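Local structure of epimerase family protein SDR39U1 (Homo sapiens, 4B4O) at residues A[19-25]-A[203-207]; A[151-157]-A[211-217]. The protein binds NADPH and is a putative NADP-dependent oxidoreductase of the short-chain dehydrogenase/reductase family. The protein carries 3 engineered substitutions. The contacts are given in a common frame with arbitrary orientation. Residues are numbered along the deposited sequence.

Contact 1: A[19-25]-A[203-207]; sequences LLNARGH and THALE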
loop_
_atom_site.group_PDB
_atom_site.type_symbol
_atom_site.label_atom_id
_atom_site.label_comp_id
_atom_site.label_asym_id
_atom_site.label_seq_id
_atom_site.Cartn_x
_atom_site.Cartn_y
_atom_site.Cartn_z
ATOM N N LEU A 19 3.391 -13.508 -7.292
ATOM C CA LEU A 19 4.509 -13.050 -8.143
ATOM C C LEU A 19 5.839 -13.633 -7.652
ATOM O O LEU A 19 6.631 -14.117 -8.456
ATOM C CB LEU A 19 4.575 -11.498 -8.222
ATOM C CG LEU A 19 5.680 -10.871 -9.114
ATOM C CD1 LEU A 19 5.585 -11.366 -10.557
ATOM C CD2 LEU A 19 5.691 -9.356 -9.036
ATOM N N LEU A 20 6.045 -13.602 -6.338
ATOM C CA LEU A 20 7.207 -14.225 -5.732
ATOM C C LEU A 20 7.342 -15.704 -6.108
ATOM O O LEU A 20 8.414 -16.142 -6.529
ATOM C CB LEU A 20 7.188 -14.076 -4.214
ATOM C CG LEU A 20 7.522 -12.696 -3.628
ATOM C CD1 LEU A 20 7.264 -12.623 -2.142
ATOM C CD2 LEU A 20 8.962 -12.304 -3.903
ATOM N N ASN A 21 6.259 -16.467 -5.973
ATOM C CA ASN A 21 6.282 -17.896 -6.340
ATOM C C ASN A 21 6.664 -18.072 -7.818
ATOM O O ASN A 21 7.547 -18.845 -8.152
ATOM C CB ASN A 21 4.919 -18.589 -6.066
ATOM C CG ASN A 21 4.677 -18.908 -4.591
ATOM O OD1 ASN A 21 5.597 -18.945 -3.785
ATOM N ND2 ASN A 21 3.429 -19.161 -4.244
ATOM N N ALA A 22 6.006 -17.303 -8.680
ATOM C CA ALA A 22 6.228 -17.358 -10.118
ATOM C C ALA A 22 7.702 -17.099 -10.475
ATOM O O ALA A 22 8.228 -17.686 -11.416
ATOM C CB ALA A 22 5.316 -16.353 -10.810
ATOM N N ARG A 23 8.360 -16.240 -9.694
ATOM C CA ARG A 23 9.752 -15.852 -9.939
ATOM C C ARG A 23 10.772 -16.739 -9.198
ATOM O O ARG A 23 11.956 -16.422 -9.163
ATOM C CB ARG A 23 9.945 -14.382 -9.576
ATOM C CG ARG A 23 9.220 -13.431 -10.519
ATOM C CD ARG A 23 9.299 -11.972 -10.064
ATOM N NE ARG A 23 10.646 -11.443 -10.174
ATOM C CZ ARG A 23 11.178 -10.924 -11.277
ATOM N NH1 ARG A 23 10.481 -10.810 -12.395
ATOM N NH2 ARG A 23 12.431 -10.531 -11.257
ATOM N N GLY A 24 10.299 -17.849 -8.623
ATOM C CA GLY A 24 11.167 -18.884 -8.064
ATOM C C GLY A 24 11.417 -18.829 -6.565
ATOM O O GLY A 24 12.309 -19.507 -6.077
ATOM N N HIS A 25 10.618 -18.051 -5.839
ATOM C CA HIS A 25 10.796 -17.875 -4.399
ATOM C C HIS A 25 9.774 -18.624 -3.562
ATOM O O HIS A 25 8.644 -18.813 -3.987
ATOM C CB HIS A 25 10.745 -16.406 -4.074
ATOM C CG HIS A 25 11.676 -15.584 -4.914
ATOM N ND1 HIS A 25 12.969 -15.895 -5.044
ATOM C CD2 HIS A 25 11.463 -14.435 -5.678
ATOM C CE1 HIS A 25 13.573 -14.994 -5.831
ATOM N NE2 HIS A 25 12.655 -14.091 -6.218
ATOM N N THR A 203 8.953 -6.920 -5.087
ATOM C CA THR A 203 9.799 -8.020 -5.517
ATOM C C THR A 203 11.175 -7.539 -5.946
ATOM O O THR A 203 12.177 -8.179 -5.664
ATOM C CB THR A 203 9.128 -8.788 -6.651
ATOM O OG1 THR A 203 7.914 -9.350 -6.153
ATOM C CG2 THR A 203 10.013 -9.922 -7.155
ATOM N N HIS A 204 11.213 -6.436 -6.666
ATOM C CA HIS A 204 12.466 -5.880 -7.087
ATOM C C HIS A 204 13.278 -5.453 -5.883
ATOM O O HIS A 204 14.506 -5.610 -5.870
ATOM C CB HIS A 204 12.201 -4.722 -8.043
ATOM C CG HIS A 204 13.426 -4.222 -8.740
ATOM N ND1 HIS A 204 14.167 -5.000 -9.509
ATOM C CD2 HIS A 204 14.021 -2.968 -8.757
ATOM C CE1 HIS A 204 15.191 -4.294 -10.000
ATOM N NE2 HIS A 204 15.091 -3.045 -9.541
ATOM N N ALA A 205 12.615 -4.884 -4.873
ATOM C CA ALA A 205 13.296 -4.473 -3.640
ATOM C C ALA A 205 13.911 -5.689 -2.950
ATOM O O ALA A 205 15.054 -5.668 -2.512
ATOM C CB ALA A 205 12.344 -3.760 -2.694
ATOM N N LEU A 206 13.149 -6.780 -2.912
ATOM C CA LEU A 206 13.629 -8.020 -2.313
ATOM C C LEU A 206 14.795 -8.641 -3.091
ATOM O O LEU A 206 15.694 -9.161 -2.499
ATOM C CB LEU A 206 12.478 -9.023 -2.161
ATOM C CG LEU A 206 11.375 -8.639 -1.176
ATOM C CD1 LEU A 206 10.127 -9.509 -1.297
ATOM C CD2 LEU A 206 11.906 -8.761 0.230
ATOM N N GLU A 207 14.779 -8.586 -4.412
ATOM C CA GLU A 207 15.772 -9.302 -5.218
ATOM C C GLU A 207 17.040 -8.496 -5.451
ATOM O O GLU A 207 18.133 -9.024 -5.372
ATOM C CB GLU A 207 15.189 -9.669 -6.578
ATOM C CG GLU A 207 14.089 -10.714 -6.519
ATOM C CD GLU A 207 13.508 -11.050 -7.887
ATOM O OE1 GLU A 207 13.841 -10.379 -8.873
ATOM O OE2 GLU A 207 12.738 -12.017 -7.999
#

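Contact 2: A[151-157]-A[211-217]; sequences RQVVVRS and VHGVLNG. With NDP (NADPH dihydro-nicotinamide-adenine-dinucleotide phosphate), chain I.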
loop_
_atom_site.group_PDB
_atom_site.type_symbol
_atom_site.label_atom_id
_atom_site.label_comp_id
_atom_site.label_asym_id
_atom_site.label_seq_id
_atom_site.Cartn_x
_atom_site.Cartn_y
_atom_site.Cartn_z
ATOM N N ARG A 151 19.525 -5.038 4.588
ATOM C CA ARG A 151 19.125 -3.999 3.645
ATOM C C ARG A 151 17.673 -3.580 3.922
ATOM O O ARG A 151 16.819 -4.426 4.132
ATOM C CB ARG A 151 19.269 -4.555 2.244
ATOM C CG ARG A 151 19.444 -3.515 1.169
ATOM C CD ARG A 151 19.995 -4.140 -0.097
ATOM N NE ARG A 151 19.326 -5.392 -0.450
ATOM C CZ ARG A 151 18.109 -5.479 -0.973
ATOM N NH1 ARG A 151 17.379 -4.390 -1.200
ATOM N NH2 ARG A 151 17.597 -6.661 -1.255
ATOM N N GLN A 152 17.414 -2.273 3.964
ATOM C CA GLN A 152 16.103 -1.751 4.376
ATOM C C GLN A 152 15.444 -0.946 3.271
ATOM O O GLN A 152 16.069 -0.065 2.665
ATOM C CB GLN A 152 16.216 -0.888 5.640
ATOM C CG GLN A 152 16.801 -1.639 6.820
ATOM C CD GLN A 152 16.700 -0.921 8.132
ATOM O OE1 GLN A 152 15.613 -0.622 8.648
ATOM N NE2 GLN A 152 17.847 -0.691 8.718
ATOM N N VAL A 153 14.177 -1.257 3.012
ATOM C CA VAL A 153 13.404 -0.546 2.004
ATOM C C VAL A 153 12.029 -0.202 2.586
ATOM O O VAL A 153 11.433 -0.992 3.306
ATOM C CB VAL A 153 13.218 -1.373 0.705
ATOM C CG1 VAL A 153 12.394 -0.579 -0.299
ATOM C CG2 VAL A 153 14.554 -1.729 0.089
ATOM N N VAL A 154 11.541 0.994 2.285
ATOM C CA VAL A 154 10.182 1.355 2.627
ATOM C C VAL A 154 9.521 1.805 1.343
ATOM O O VAL A 154 10.006 2.708 0.688
ATOM C CB VAL A 154 10.114 2.483 3.671
ATOM C CG1 VAL A 154 8.692 2.976 3.793
ATOM C CG2 VAL A 154 10.635 2.004 5.013
ATOM N N VAL A 155 8.415 1.168 0.989
ATOM C CA VAL A 155 7.635 1.555 -0.178
ATOM C C VAL A 155 6.381 2.293 0.273
ATOM O O VAL A 155 5.480 1.707 0.879
ATOM C CB VAL A 155 7.277 0.314 -1.045
ATOM C CG1 VAL A 155 6.574 0.715 -2.330
ATOM C CG2 VAL A 155 8.540 -0.487 -1.379
ATOM N N ARG A 156 6.338 3.593 0.020
ATOM C CA ARG A 156 5.158 4.388 0.321
ATOM C C ARG A 156 4.203 4.243 -0.858
ATOM O O ARG A 156 4.454 4.764 -1.951
ATOM C CB ARG A 156 5.526 5.853 0.517
ATOM C CG ARG A 156 6.275 6.135 1.814
ATOM C CD ARG A 156 6.986 7.476 1.781
ATOM N NE ARG A 156 7.750 7.721 3.004
ATOM C CZ ARG A 156 8.565 8.741 3.198
ATOM N NH1 ARG A 156 8.747 9.649 2.249
ATOM N NH2 ARG A 156 9.184 8.866 4.351
ATOM N N SER A 157 3.077 3.581 -0.637
ATOM C CA SER A 157 2.172 3.231 -1.721
ATOM C C SER A 157 1.035 4.225 -1.909
ATOM O O SER A 157 0.486 4.776 -0.950
ATOM C CB SER A 157 1.570 1.853 -1.454
ATOM O OG SER A 157 0.729 1.439 -2.516
ATOM N N VAL A 211 19.037 -1.777 -4.032
ATOM C CA VAL A 211 17.857 -1.007 -3.675
ATOM C C VAL A 211 17.815 -0.799 -2.165
ATOM O O VAL A 211 17.853 -1.756 -1.419
ATOM C CB VAL A 211 16.571 -1.722 -4.150
ATOM C CG1 VAL A 211 15.332 -0.913 -3.764
ATOM C CG2 VAL A 211 16.655 -1.972 -5.656
ATOM N N HIS A 212 17.696 0.450 -1.737
ATOM C CA HIS A 212 17.613 0.770 -0.311
ATOM C C HIS A 212 16.787 2.019 -0.112
ATOM O O HIS A 212 16.645 2.816 -1.020
ATOM C CB HIS A 212 19.014 0.965 0.271
ATOM C CG HIS A 212 19.801 2.047 -0.428
ATOM N ND1 HIS A 212 20.364 1.875 -1.676
ATOM C CD2 HIS A 212 20.045 3.398 -0.054
ATOM C CE1 HIS A 212 20.949 3.058 -2.075
ATOM N NE2 HIS A 212 20.764 3.986 -1.078
ATOM N N GLY A 213 16.218 2.193 1.073
ATOM C CA GLY A 213 15.543 3.441 1.426
ATOM C C GLY A 213 14.123 3.546 0.943
ATOM O O GLY A 213 13.430 2.555 0.759
ATOM N N VAL A 214 13.680 4.780 0.768
ATOM C CA VAL A 214 12.282 5.061 0.475
ATOM C C VAL A 214 12.038 5.041 -1.025
ATOM O O VAL A 214 12.786 5.652 -1.782
ATOM C CB VAL A 214 11.834 6.434 0.973
ATOM C CG1 VAL A 214 10.431 6.693 0.461
ATOM C CG2 VAL A 214 11.891 6.495 2.483
ATOM N N LEU A 215 10.988 4.319 -1.423
ATOM C CA LEU A 215 10.518 4.251 -2.800
ATOM C C LEU A 215 9.024 4.584 -2.846
ATOM O O LEU A 215 8.244 4.096 -2.036
ATOM C CB LEU A 215 10.712 2.832 -3.360
ATOM C CG LEU A 215 12.113 2.222 -3.367
ATOM C CD1 LEU A 215 12.050 0.775 -3.811
ATOM C CD2 LEU A 215 13.026 3.062 -4.243
ATOM N N ASN A 216 8.632 5.424 -3.788
ATOM C CA ASN A 216 7.222 5.791 -3.910
ATOM C C ASN A 216 6.540 4.768 -4.769
ATOM O O ASN A 216 6.886 4.609 -5.939
ATOM C CB ASN A 216 7.036 7.198 -4.494
ATOM C CG ASN A 216 7.283 8.298 -3.479
ATOM O OD1 ASN A 216 7.051 8.120 -2.274
ATOM N ND2 ASN A 216 7.760 9.445 -3.956
ATOM N N GLY A 217 5.609 4.040 -4.169
ATOM C CA GLY A 217 4.856 3.008 -4.867
ATOM C C GLY A 217 3.660 3.562 -5.626
ATOM O O GLY A 217 2.500 3.305 -5.265
HETATM P PA NDP I . -5.487 -5.924 3.612
HETATM O O1A NDP I . -6.501 -5.366 4.641
HETATM O O2A NDP I . -5.979 -6.733 2.394
HETATM O O5B NDP I . -4.425 -6.960 4.291
HETATM C C5B NDP I . -4.079 -6.711 5.650
HETATM C C4B NDP I . -3.664 -8.018 6.275
HETATM O O4B NDP I . -3.116 -7.711 7.556
HETATM C C3B NDP I . -4.856 -8.961 6.469
HETATM O O3B NDP I . -4.898 -10.046 5.499
HETATM C C2B NDP I . -4.662 -9.519 7.871
HETATM O O2B NDP I . -3.996 -10.773 7.856
HETATM C C1B NDP I . -3.723 -8.552 8.525
HETATM N N9A NDP I . -4.544 -7.730 9.417
HETATM C C8A NDP I . -5.760 -7.122 9.228
HETATM N N7A NDP I . -6.144 -6.498 10.421
HETATM C C5A NDP I . -5.168 -6.733 11.337
HETATM C C6A NDP I . -4.893 -6.395 12.737
HETATM N N6A NDP I . -5.737 -5.626 13.456
HETATM N N1A NDP I . -3.758 -6.853 13.305
HETATM C C2A NDP I . -2.899 -7.632 12.587
HETATM N N3A NDP I . -3.063 -7.964 11.289
HETATM C C4A NDP I . -4.135 -7.536 10.661
HETATM O O3 NDP I . -4.661 -4.591 3.212
HETATM P PN NDP I . -3.859 -4.414 1.825
HETATM O O1N NDP I . -3.342 -5.774 1.382
HETATM O O2N NDP I . -4.704 -3.643 0.857
HETATM O O5D NDP I . -2.614 -3.438 2.280
HETATM C C5D NDP I . -1.678 -4.034 3.208
HETATM C C4D NDP I . -0.851 -2.988 3.927
HETATM O O4D NDP I . -0.533 -2.016 2.939
HETATM C C3D NDP I . -1.595 -2.227 5.043
HETATM O O3D NDP I . -0.701 -1.978 6.175
HETATM C C2D NDP I . -2.070 -0.940 4.361
HETATM O O2D NDP I . -2.089 0.264 5.138
HETATM C C1D NDP I . -0.988 -0.721 3.336
HETATM N N1N NDP I . -1.428 0.079 2.178
HETATM C C2N NDP I . -2.457 -0.307 1.411
HETATM C C3N NDP I . -2.857 0.449 0.332
HETATM C C7N NDP I . -3.993 -0.031 -0.494
HETATM O O7N NDP I . -4.323 -1.210 -0.386
HETATM N N7N NDP I . -4.629 0.790 -1.325
HETATM C C4N NDP I . -2.131 1.691 -0.056
HETATM C C5N NDP I . -1.022 2.012 0.834
HETATM C C6N NDP I . -0.717 1.191 1.904
HETATM P P2B NDP I . -4.528 -11.983 8.855
HETATM O O1X NDP I . -4.019 -11.638 10.239
HETATM O O2X NDP I . -6.084 -12.002 8.773
HETATM O O3X NDP I . -3.757 -13.134 8.163
#

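Contact 1: A[19-25]-A[203-207]
A single carboxylate, that of Glu207, gathers an arginine and a histidine from the turn that closes another helix. Here two helices on one face of a Rossmann-fold sheet, 11-22 and 195-207, meet near their C-terminal ends, and the polar partners on the first side come from the turn that ends it. That turn is a Schellman motif: His25 N bonds to Leu20 O and Gly24 N to Asn21 O, with Gly24 as the C' residue at positive phi, where a side chain would be jammed against the preceding carbonyl. By stopping the helix so sharply, the turn brings Arg23 and His25 to the same carboxylate. Arg23 forms a two-pronged salt bridge, NE to Glu207 OE2 at 3.1 Å and NH2 to Glu207 OE1 at 2.8 Å. Beneath the charges lies an apolar layer. Leu20 CD2 meets Leu206 CD1 at 4.0 Å, and both leucines also rest on Val3 of strand 2-6, so the helix pair is seated on the sheet. Thr203, whose hydroxyl bonds to Ala199 O within its own helix, fits among Leu19, Leu20 and Arg23. At the edge of its ring, His25 NE2 donates to Glu207 OE2 at 2.7 Å.

Contact 2: A[151-157]-A[211-217]
Side-chain conformations on a parallel strand pair can be read against its backbone register. The axes of the segments 151-157 and 213-217 approach to 4.3 Å, and their N-to-C directions differ by 27°; hydrogen bonds join them, stepping from Gly213 N to Gln152 O (2.8 Å) as far as Gly217 N to Arg156 O (2.6 Å). Val153, Val154 and Val155 all adopt the t rotamer, yet successive residues face opposite sides of the sheet. On the face of Val153 and Val155, Leu215 takes an m,t conformation that brings its CD1 to 3.8 Å from Val153 CG1; helix 195-207 covers this side, with Leu198 and Leu202 against Val155. On the other face, Arg156 is extended beyond an m chi1, and Val214 CG1 lies over one face of its guanidinium, with Arg156 CD 3.8 Å from that methyl. The charge is met by a salt bridge to Glu140 and a cation-pi contact with Tyr111, while Tyr112 hydroxyl links Arg156 to Asn216. Arg151 instead bends at chi3 (p), folding its end back so that NH1 reaches Val211 O at 2.7 Å. Gly217 leaves room for Val155: a CB there would clash with Val155 CG1, which sits 3.8 Å from Gly217 CA. Toward the C-terminal end of its segment, Ser157 CB comes within 3.5 Å of the nicotinamide atom C5N of NADPH. A parallel sheet that presents the C-terminal part of a strand, here at Ser157, to the dinucleotide is typical of the Rossmann fold.

How the contacts relate
From the N terminus, the chain passes first through 19-25, then 151-157, then 203-207 and finally 211-217, so the two contacts cross rather than nest. Contact 1 closes the longer loop, bringing the end of helix 11-22 to the end of helix 195-207; contact 2 closes a shorter one of 53 intervening residues, within which that second helix lies. Helix 195-207 is thus the shared element: it leads directly toward strand 213-217, and the short link between them turns the chain from contact 1 into contact 2. The two also touch, since Arg151 NH1 is probably hydrogen-bonded to Ala205 O at 3.0 Å. Together they tie the first helix of the fold to its later sheet strands.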